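Local coordinates for protein aldehyde dehydrogenase (Listeria monocytogenes, PDB 3K9D) that probably oxidises aldehydes with NAD or NADP as electron acceptor, as a member of the aldehyde dehydrogenase family, at residues A[373-378]-A[395-400]. Numbering follows the deposited sequence.
Sequences HTLIIH and SRLLVN
His373 O accepts hydrogen bonds from two successive amides: Arg396 N reaches it at 3.1 Å, nearly in line with the carbonyl, while Ser395 N, also 3.1 Å away, comes from above the carbonyl plane. From there a parallel ladder runs on: the Leu375 N to Arg396 O hydrogen bond is weak, those from Leu398 N to Leu375 O (2.9 Å), Ile377 N to Leu398 O (2.8 Å) and Asn400 N to Ile377 O firm. On one face, chi1 54° places Arg396 CG between its backbone N and carbonyl carbon, 3.3 Å from Thr374 OG1. That hydroxyl is hydrogen-bonded to His373 ND1, and Arg396 NH1 and NH2 hydrogen-bond to Gly421 O and Asn433 OD1 respectively. Next along, Leu398 CD1 meets Thr374 CG2 at 3.6 Å. Strands 374-378 and 396-399 belong to a beta-alpha-beta unit whose connection is helix 382-391, at the edge that this chain gives the parallel sheet of the aldehyde dehydrogenase fold; strand 396-399 pairs in parallel with a strand of the second subunit, carrying the sheet across the dimer interface. On the opposite face Leu375 and Leu397 run alongside each other with their CD2 methyls in touch, and Leu397 CD2 also touches Ile377 CG2 (3.7 Å), all three residues packing against Phe388 of the connecting helix.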
loop_
_atom_site.group_PDB
_atom_site.type_symbol
_atom_site.label_atom_id
_atom_site.label_comp_id
_atom_site.label_asym_id
_atom_site.label_seq_id
_atom_site.Cartn_x
_atom_site.Cartn_y
_atom_site.Cartn_z
ATOM N N HIS A 373 0.496 14.815 -7.127
ATOM C CA HIS A 373 1.017 15.595 -6.010
ATOM C C HIS A 373 0.032 16.706 -5.584
ATOM O O HIS A 373 -0.988 16.422 -4.952
ATOM C CB HIS A 373 2.436 16.135 -6.284
ATOM C CG HIS A 373 3.261 16.336 -5.039
ATOM N ND1 HIS A 373 2.779 16.972 -3.916
ATOM C CD2 HIS A 373 4.536 15.985 -4.745
ATOM C CE1 HIS A 373 3.707 16.982 -2.976
ATOM N NE2 HIS A 373 4.786 16.390 -3.454
ATOM N N THR A 374 0.338 17.952 -5.950
ATOM C CA THR A 374 -0.374 19.141 -5.448
ATOM C C THR A 374 -0.810 20.070 -6.598
ATOM O O THR A 374 -0.141 20.140 -7.624
ATOM C CB THR A 374 0.545 19.955 -4.491
ATOM O OG1 THR A 374 1.129 19.089 -3.522
ATOM C CG2 THR A 374 -0.228 21.022 -3.749
ATOM N N LEU A 375 -1.953 20.734 -6.419
ATOM C CA LEU A 375 -2.371 21.894 -7.198
ATOM C C LEU A 375 -2.974 22.877 -6.184
ATOM O O LEU A 375 -3.547 22.464 -5.186
ATOM C CB LEU A 375 -3.390 21.510 -8.292
ATOM C CG LEU A 375 -4.008 22.622 -9.160
ATOM C CD1 LEU A 375 -4.228 22.191 -10.567
ATOM C CD2 LEU A 375 -5.329 23.120 -8.578
ATOM N N ILE A 376 -2.811 24.173 -6.432
ATOM C CA ILE A 376 -3.293 25.216 -5.524
ATOM C C ILE A 376 -4.306 26.076 -6.290
ATOM O O ILE A 376 -4.139 26.330 -7.470
ATOM C CB ILE A 376 -2.120 26.083 -4.952
ATOM C CG1 ILE A 376 -1.006 25.216 -4.345
ATOM C CG2 ILE A 376 -2.634 27.100 -3.913
ATOM C CD1 ILE A 376 0.164 24.903 -5.298
ATOM N N ILE A 377 -5.404 26.452 -5.639
ATOM C CA ILE A 377 -6.371 27.343 -6.245
ATOM C C ILE A 377 -6.756 28.450 -5.254
ATOM O O ILE A 377 -6.959 28.198 -4.057
ATOM C CB ILE A 377 -7.656 26.586 -6.738
ATOM C CG1 ILE A 377 -8.557 27.532 -7.563
ATOM C CG2 ILE A 377 -8.402 25.952 -5.573
ATOM C CD1 ILE A 377 -9.831 26.904 -8.160
ATOM N N HIS A 378 -6.836 29.674 -5.769
ATOM C CA HIS A 378 -7.311 30.808 -5.005
ATOM C C HIS A 378 -8.577 31.259 -5.664
ATOM O O HIS A 378 -8.585 31.613 -6.845
ATOM C CB HIS A 378 -6.262 31.928 -4.958
ATOM C CG HIS A 378 -4.958 31.495 -4.366
ATOM N ND1 HIS A 378 -4.654 31.648 -3.030
ATOM C CD2 HIS A 378 -3.877 30.906 -4.932
ATOM C CE1 HIS A 378 -3.444 31.172 -2.800
ATOM N NE2 HIS A 378 -2.958 30.700 -3.936
ATOM N N SER A 395 -3.373 14.548 -5.410
ATOM C CA SER A 395 -3.807 13.938 -4.156
ATOM C C SER A 395 -4.124 14.966 -3.087
ATOM O O SER A 395 -4.850 14.680 -2.127
ATOM C CB SER A 395 -2.754 12.969 -3.649
ATOM O OG SER A 395 -2.517 11.962 -4.624
ATOM N N ARG A 396 -3.571 16.163 -3.248
ATOM C CA ARG A 396 -3.864 17.255 -2.328
ATOM C C ARG A 396 -4.155 18.510 -3.137
ATOM O O ARG A 396 -3.325 18.972 -3.905
ATOM C CB ARG A 396 -2.737 17.454 -1.280
ATOM C CG ARG A 396 -1.341 17.642 -1.862
ATOM C CD ARG A 396 -0.193 17.379 -0.887
ATOM N NE ARG A 396 -0.242 16.069 -0.247
ATOM C CZ ARG A 396 -0.012 14.886 -0.826
ATOM N NH1 ARG A 396 0.291 14.783 -2.107
ATOM N NH2 ARG A 396 -0.091 13.778 -0.094
ATOM N N LEU A 397 -5.360 19.041 -2.987
ATOM C CA LEU A 397 -5.712 20.281 -3.663
ATOM C C LEU A 397 -5.927 21.397 -2.652
ATOM O O LEU A 397 -6.823 21.359 -1.821
ATOM C CB LEU A 397 -6.933 20.104 -4.559
ATOM C CG LEU A 397 -6.990 20.969 -5.820
ATOM C CD1 LEU A 397 -7.927 20.315 -6.798
ATOM C CD2 LEU A 397 -7.442 22.376 -5.536
ATOM N N LEU A 398 -5.089 22.413 -2.745
ATOM C CA LEU A 398 -5.069 23.438 -1.717
ATOM C C LEU A 398 -5.890 24.656 -2.105
ATOM O O LEU A 398 -5.799 25.135 -3.225
ATOM C CB LEU A 398 -3.632 23.793 -1.376
ATOM C CG LEU A 398 -2.807 22.547 -1.066
ATOM C CD1 LEU A 398 -1.375 22.940 -0.931
ATOM C CD2 LEU A 398 -3.304 21.786 0.178
ATOM N N VAL A 399 -6.727 25.111 -1.172
ATOM C CA VAL A 399 -7.580 26.261 -1.402
ATOM C C VAL A 399 -7.188 27.400 -0.456
ATOM O O VAL A 399 -7.168 27.221 0.770
ATOM C CB VAL A 399 -9.086 25.910 -1.263
ATOM C CG1 VAL A 399 -9.956 27.105 -1.640
ATOM C CG2 VAL A 399 -9.455 24.688 -2.138
ATOM N N ASN A 400 -6.870 28.550 -1.049
ATOM C CA ASN A 400 -6.610 29.814 -0.326
ATOM C C ASN A 400 -5.542 29.689 0.765
ATOM O O ASN A 400 -5.764 30.058 1.918
ATOM C CB ASN A 400 -7.917 30.400 0.240
ATOM C CG ASN A 400 -8.898 30.802 -0.844
ATOM O OD1 ASN A 400 -8.513 31.156 -1.945
ATOM N ND2 ASN A 400 -10.163 30.786 -0.521
#